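Local coordinates for putative uncharacterized protein (Mycobacterium avium, PDB 2Z6V) that is probably a sulfotransferase, STF9, expected by family to move a sulfuryl group from a donor such as PAPS to an acceptor, and here holds palmitic acid, at residues L282-L285 with W286-P289; G305-A308 with M309-R313. All coordinates share one frame; numbering follows the deposited sequence.

How the contacts relate
Contact 1 (282-289) and contact 2 (305-313) follow in series along the chain, their centres about 13 Å apart, and both reach the bound palmitic acid. Contact 2 is the more buried and is an uninterrupted piece of helix 301-326, with four successive i to i+4 backbone bonds. Contact 1, partly buried, spans the change from helix 275-285 to helix 287-293, and one of its two backbone bonds has shortened to i to i+3. The two pack directly: Cys283 SG lies 3.3 Å from Ala308 CB, and Trp286 CZ2 is 3.5 Å from Gln311 NE2. Contact 1 meets the ligand with leucine side chains, contact 2 with an amide.

Contact 1 of 2, residues L282-L285 with W286-P289; sequences LCNL and WRLP. With PLM (palmitic acid), chain C.
Leu282 meets Trp286 twice, once through its backbone and once through its side chain. The carbonyl oxygen of Leu282 accepts the Trp286 N-H at 3.2 Å between O and N, with 146° at the hydrogen, and the same oxygen sits over one face of the indole, offset toward the rim. The leucine side chain, with CG anti to the backbone N, crosses the indole at a slant, CD2 coming within 3.8 Å of Trp286 CZ2. CG of Trp286 lies beside its own backbone N (chi1 -69°), which turns the indole back along the preceding helical turn. On the benzo side, Cys283 SG is 5.5 Å from the centroid of the six-membered ring, an oblique sulfur-aromatic contact.

The stretch is a junction between two helices of the sulfotransferase-family region, 275-285 and 287-293, and the bonding pattern records the change. Arg287 N donates to Asn284 O, three residues back rather than four, at 3.0 Å; the donor stands 58° out of the carbonyl plane, so this bond does not follow a lone pair. Pro289 has no N-H to give Leu285 O; its CD approaches that oxygen to 3.4 Å instead.

Arg287 crosses Asn284 at about a right angle, its CD 3.7 Å from OD1, but two of its guanidinium nitrogens find partners beyond the two segments: NH2 in a salt bridge with Glu387, NE in a hydrogen bond with Tyr388 OH. Both lie in the chain near its C-terminal end, so the arginine ties this junction to a distant part of the sequence. Toward the palmitic acid, the methyl groups of Leu282 and Leu285 present apolar surface, with Leu285 CD2 4.0 Å from PLM C6.

Contact 2 of 2, residues G305-A308 with M309-R313; sequences GRLA and MWQMR. With PLM (palmitic acid), chain C.
Leu307 and Gln311, one turn apart on the long alpha-helix 301-326, are joined by backbone and side chain alike. Gln311 N donates to Leu307 O at 2.8 Å, nearly in line with the carbonyl. It is one of four consecutive bonds, from Met309, Trp310, Gln311 and Met312 back to Gly305, Arg306, Leu307 and Ala308, and this unbroken i to i+4 pairing is that of regular alpha-helix.

The tightly packed side faces helix 275-285 and the ligand. Met312 packs there on Ala278 and Thr279. Leu307 CD1 comes obliquely to within 3.5 Å of Gln311 NE2 and also reaches Trp310 CE3 at 3.9 Å, so a single methyl touches the residues three and four positions on. Trp286 covers Leu307 from outside the helix.

The solvent side is that of Arg306. The side chain of this exposed residue comes no nearer to 309-313 than the 5.2 Å between its CB and Met309 CB, and it makes a long, weak ion pair with Glu303. Met309 and Trp310 are partly exposed but packed on other parts of the fold: Met309 extends to Leu395 and Ile398 of helix 392-405, whereas Trp310 meets the rings of Phe218 and Tyr314, the former with planes only about 15° apart.

Gln311 connects the packed side to the bound palmitic acid. Its CG lies beside the backbone N (chi1 -82°), and the chain continues extended, which carries the amide past Leu307 to the carboxyl end of the ligand. The same nitrogen has a weak hydrogen bond to Asp205 OD2; toward the ligand, Gln311 NE2 donates to PLM O1 at 3.3 Å, with 157° at the hydrogen.

Contact 1 of 2, residues L282-L285 with W286-P289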
# COMPACT_ATOMS: atom_id res chain seq x y z
N LEU A 282 -3.41 13.43 3.67
CA LEU A 282 -2.17 12.88 3.10
C LEU A 282 -0.97 13.62 3.68
O LEU A 282 -0.02 12.99 4.13
CB LEU A 282 -2.14 12.98 1.57
CG LEU A 282 -0.85 12.43 0.95
CD1 LEU A 282 -0.67 10.98 1.38
CD2 LEU A 282 -0.89 12.52 -0.56
N CYS A 283 -1.04 14.94 3.65
CA CYS A 283 0.04 15.79 4.17
C CYS A 283 0.31 15.49 5.64
O CYS A 283 1.46 15.53 6.10
CB CYS A 283 -0.33 17.27 4.05
SG CYS A 283 -0.43 17.88 2.37
N ASN A 284 -0.76 15.20 6.37
CA ASN A 284 -0.63 14.91 7.78
C ASN A 284 0.01 13.54 7.97
O ASN A 284 0.85 13.34 8.86
CB ASN A 284 -2.02 14.96 8.44
CG ASN A 284 -1.96 14.73 9.94
OD1 ASN A 284 -1.20 15.39 10.65
ND2 ASN A 284 -2.76 13.78 10.42
N LEU A 285 -0.37 12.59 7.11
CA LEU A 285 0.17 11.24 7.19
C LEU A 285 1.69 11.25 7.09
O LEU A 285 2.37 10.47 7.76
CB LEU A 285 -0.40 10.38 6.05
CG LEU A 285 -0.03 8.89 6.06
CD1 LEU A 285 -0.65 8.23 7.28
CD2 LEU A 285 -0.51 8.20 4.80
N TRP A 286 2.21 12.15 6.25
CA TRP A 286 3.64 12.25 6.03
C TRP A 286 4.47 12.69 7.23
O TRP A 286 5.68 12.47 7.28
CB TRP A 286 3.94 13.20 4.87
CG TRP A 286 3.52 12.71 3.53
CD1 TRP A 286 3.29 11.41 3.16
CD2 TRP A 286 3.35 13.50 2.35
NE1 TRP A 286 2.99 11.35 1.82
CE2 TRP A 286 3.02 12.62 1.30
CE3 TRP A 286 3.44 14.87 2.08
CZ2 TRP A 286 2.79 13.06 0.00
CZ3 TRP A 286 3.21 15.31 0.79
CH2 TRP A 286 2.89 14.41 -0.24
N ARG A 287 3.82 13.32 8.20
CA ARG A 287 4.54 13.79 9.36
C ARG A 287 5.26 12.68 10.13
O ARG A 287 6.40 12.86 10.56
CB ARG A 287 3.60 14.56 10.27
CG ARG A 287 3.29 15.96 9.75
CD ARG A 287 2.31 16.66 10.67
NE ARG A 287 1.94 18.00 10.20
CZ ARG A 287 2.75 19.05 10.20
NH1 ARG A 287 4.00 18.95 10.65
NH2 ARG A 287 2.30 20.22 9.77
N LEU A 288 4.61 11.53 10.29
CA LEU A 288 5.23 10.43 11.02
C LEU A 288 6.58 9.98 10.42
O LEU A 288 7.59 10.00 11.12
CB LEU A 288 4.25 9.26 11.13
CG LEU A 288 4.75 8.00 11.85
CD1 LEU A 288 5.53 8.37 13.11
CD2 LEU A 288 3.55 7.12 12.20
N PRO A 289 6.61 9.58 9.13
CA PRO A 289 7.93 9.17 8.62
C PRO A 289 8.95 10.30 8.56
O PRO A 289 10.15 10.07 8.65
CB PRO A 289 7.60 8.56 7.25
CG PRO A 289 6.33 9.20 6.86
CD PRO A 289 5.55 9.27 8.16
C1 PLM C . 4.83 9.23 -0.26
O1 PLM C . 5.20 10.24 -0.90
O2 PLM C . 5.56 8.29 0.11
C2 PLM C . 3.35 9.15 0.13
C3 PLM C . 2.45 9.41 -1.08
C4 PLM C . 0.97 9.20 -0.76
C5 PLM C . 0.68 7.76 -0.33
C6 PLM C . 1.03 7.53 1.14
C7 PLM C . 1.03 6.03 1.45
C8 PLM C . 2.27 5.36 0.84
C9 PLM C . 1.89 3.99 0.27
CA PLM C . 1.15 3.14 1.29
CB PLM C . 0.35 2.02 0.61
CC PLM C . -0.60 2.61 -0.43
CD PLM C . 0.15 2.94 -1.73
CE PLM C . -0.59 3.97 -2.58
CF PLM C . -0.64 5.31 -1.84
CG PLM C . -1.24 6.42 -2.72

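Contact 2 of 2, residues G305-A308 with M309-R313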
# COMPACT_ATOMS: atom_id res chain seq x y z
N GLY A 305 2.31 20.75 0.80
CA GLY A 305 0.98 20.86 0.24
C GLY A 305 0.96 20.76 -1.27
O GLY A 305 0.08 20.11 -1.83
N ARG A 306 1.91 21.41 -1.95
CA ARG A 306 1.94 21.34 -3.40
C ARG A 306 2.34 19.95 -3.89
O ARG A 306 1.90 19.52 -4.96
CB ARG A 306 2.88 22.39 -4.01
CG ARG A 306 4.14 22.65 -3.23
CD ARG A 306 3.87 23.60 -2.07
NE ARG A 306 4.14 25.00 -2.40
CZ ARG A 306 5.35 25.50 -2.62
NH1 ARG A 306 6.43 24.71 -2.56
NH2 ARG A 306 5.50 26.79 -2.90
N LEU A 307 3.17 19.25 -3.12
CA LEU A 307 3.57 17.90 -3.51
C LEU A 307 2.35 16.99 -3.37
O LEU A 307 2.06 16.18 -4.26
CB LEU A 307 4.73 17.39 -2.64
CG LEU A 307 5.10 15.89 -2.76
CD1 LEU A 307 5.33 15.49 -4.22
CD2 LEU A 307 6.36 15.60 -1.93
N ALA A 308 1.63 17.13 -2.26
CA ALA A 308 0.44 16.32 -2.05
C ALA A 308 -0.55 16.58 -3.17
O ALA A 308 -1.19 15.66 -3.67
CB ALA A 308 -0.20 16.65 -0.70
N MET A 309 -0.67 17.84 -3.57
CA MET A 309 -1.58 18.22 -4.65
C MET A 309 -1.17 17.57 -5.96
O MET A 309 -2.00 17.06 -6.70
CB MET A 309 -1.58 19.74 -4.81
CG MET A 309 -2.42 20.24 -5.97
SD MET A 309 -2.17 22.00 -6.26
CE MET A 309 -3.07 22.69 -4.90
N TRP A 310 0.13 17.61 -6.24
CA TRP A 310 0.70 17.03 -7.44
C TRP A 310 0.44 15.52 -7.47
O TRP A 310 0.04 14.95 -8.49
CB TRP A 310 2.20 17.32 -7.47
CG TRP A 310 2.96 16.67 -8.59
CD1 TRP A 310 3.19 17.19 -9.83
CD2 TRP A 310 3.63 15.41 -8.55
NE1 TRP A 310 3.97 16.32 -10.57
CE2 TRP A 310 4.25 15.22 -9.80
CE3 TRP A 310 3.77 14.41 -7.57
CZ2 TRP A 310 5.00 14.08 -10.10
CZ3 TRP A 310 4.51 13.28 -7.87
CH2 TRP A 310 5.12 13.12 -9.13
N GLN A 311 0.67 14.86 -6.33
CA GLN A 311 0.46 13.43 -6.23
C GLN A 311 -1.01 13.05 -6.38
O GLN A 311 -1.35 12.07 -7.05
CB GLN A 311 0.99 12.91 -4.90
CG GLN A 311 2.48 12.65 -4.90
CD GLN A 311 2.95 12.00 -3.61
OE1 GLN A 311 2.24 11.19 -3.03
NE2 GLN A 311 4.15 12.34 -3.18
N MET A 312 -1.89 13.82 -5.75
CA MET A 312 -3.31 13.54 -5.85
C MET A 312 -3.80 13.64 -7.29
O MET A 312 -4.64 12.84 -7.71
CB MET A 312 -4.12 14.49 -4.96
CG MET A 312 -4.00 14.17 -3.47
SD MET A 312 -4.46 12.46 -3.13
CE MET A 312 -5.81 12.65 -1.97
N ARG A 313 -3.28 14.60 -8.05
CA ARG A 313 -3.70 14.75 -9.44
C ARG A 313 -3.53 13.43 -10.20
O ARG A 313 -4.42 13.02 -10.94
CB ARG A 313 -2.90 15.87 -10.12
CG ARG A 313 -3.26 16.06 -11.58
CD ARG A 313 -2.83 17.43 -12.10
NE ARG A 313 -1.40 17.70 -11.89
CZ ARG A 313 -0.41 16.99 -12.44
NH1 ARG A 313 -0.68 15.96 -13.22
NH2 ARG A 313 0.85 17.33 -12.21
C1 PLM C . 4.83 9.23 -0.26
O1 PLM C . 5.20 10.24 -0.90
O2 PLM C . 5.56 8.29 0.11
C2 PLM C . 3.35 9.15 0.13
C3 PLM C . 2.45 9.41 -1.08
C4 PLM C . 0.97 9.20 -0.76
C5 PLM C . 0.68 7.76 -0.33
C6 PLM C . 1.03 7.53 1.14
C7 PLM C . 1.03 6.03 1.45
C8 PLM C . 2.27 5.36 0.84
C9 PLM C . 1.89 3.99 0.27
CA PLM C . 1.15 3.14 1.29
CB PLM C . 0.35 2.02 0.61
CC PLM C . -0.60 2.61 -0.43
CD PLM C . 0.15 2.94 -1.73
CE PLM C . -0.59 3.97 -2.58
CF PLM C . -0.64 5.31 -1.84
CG PLM C . -1.24 6.42 -2.72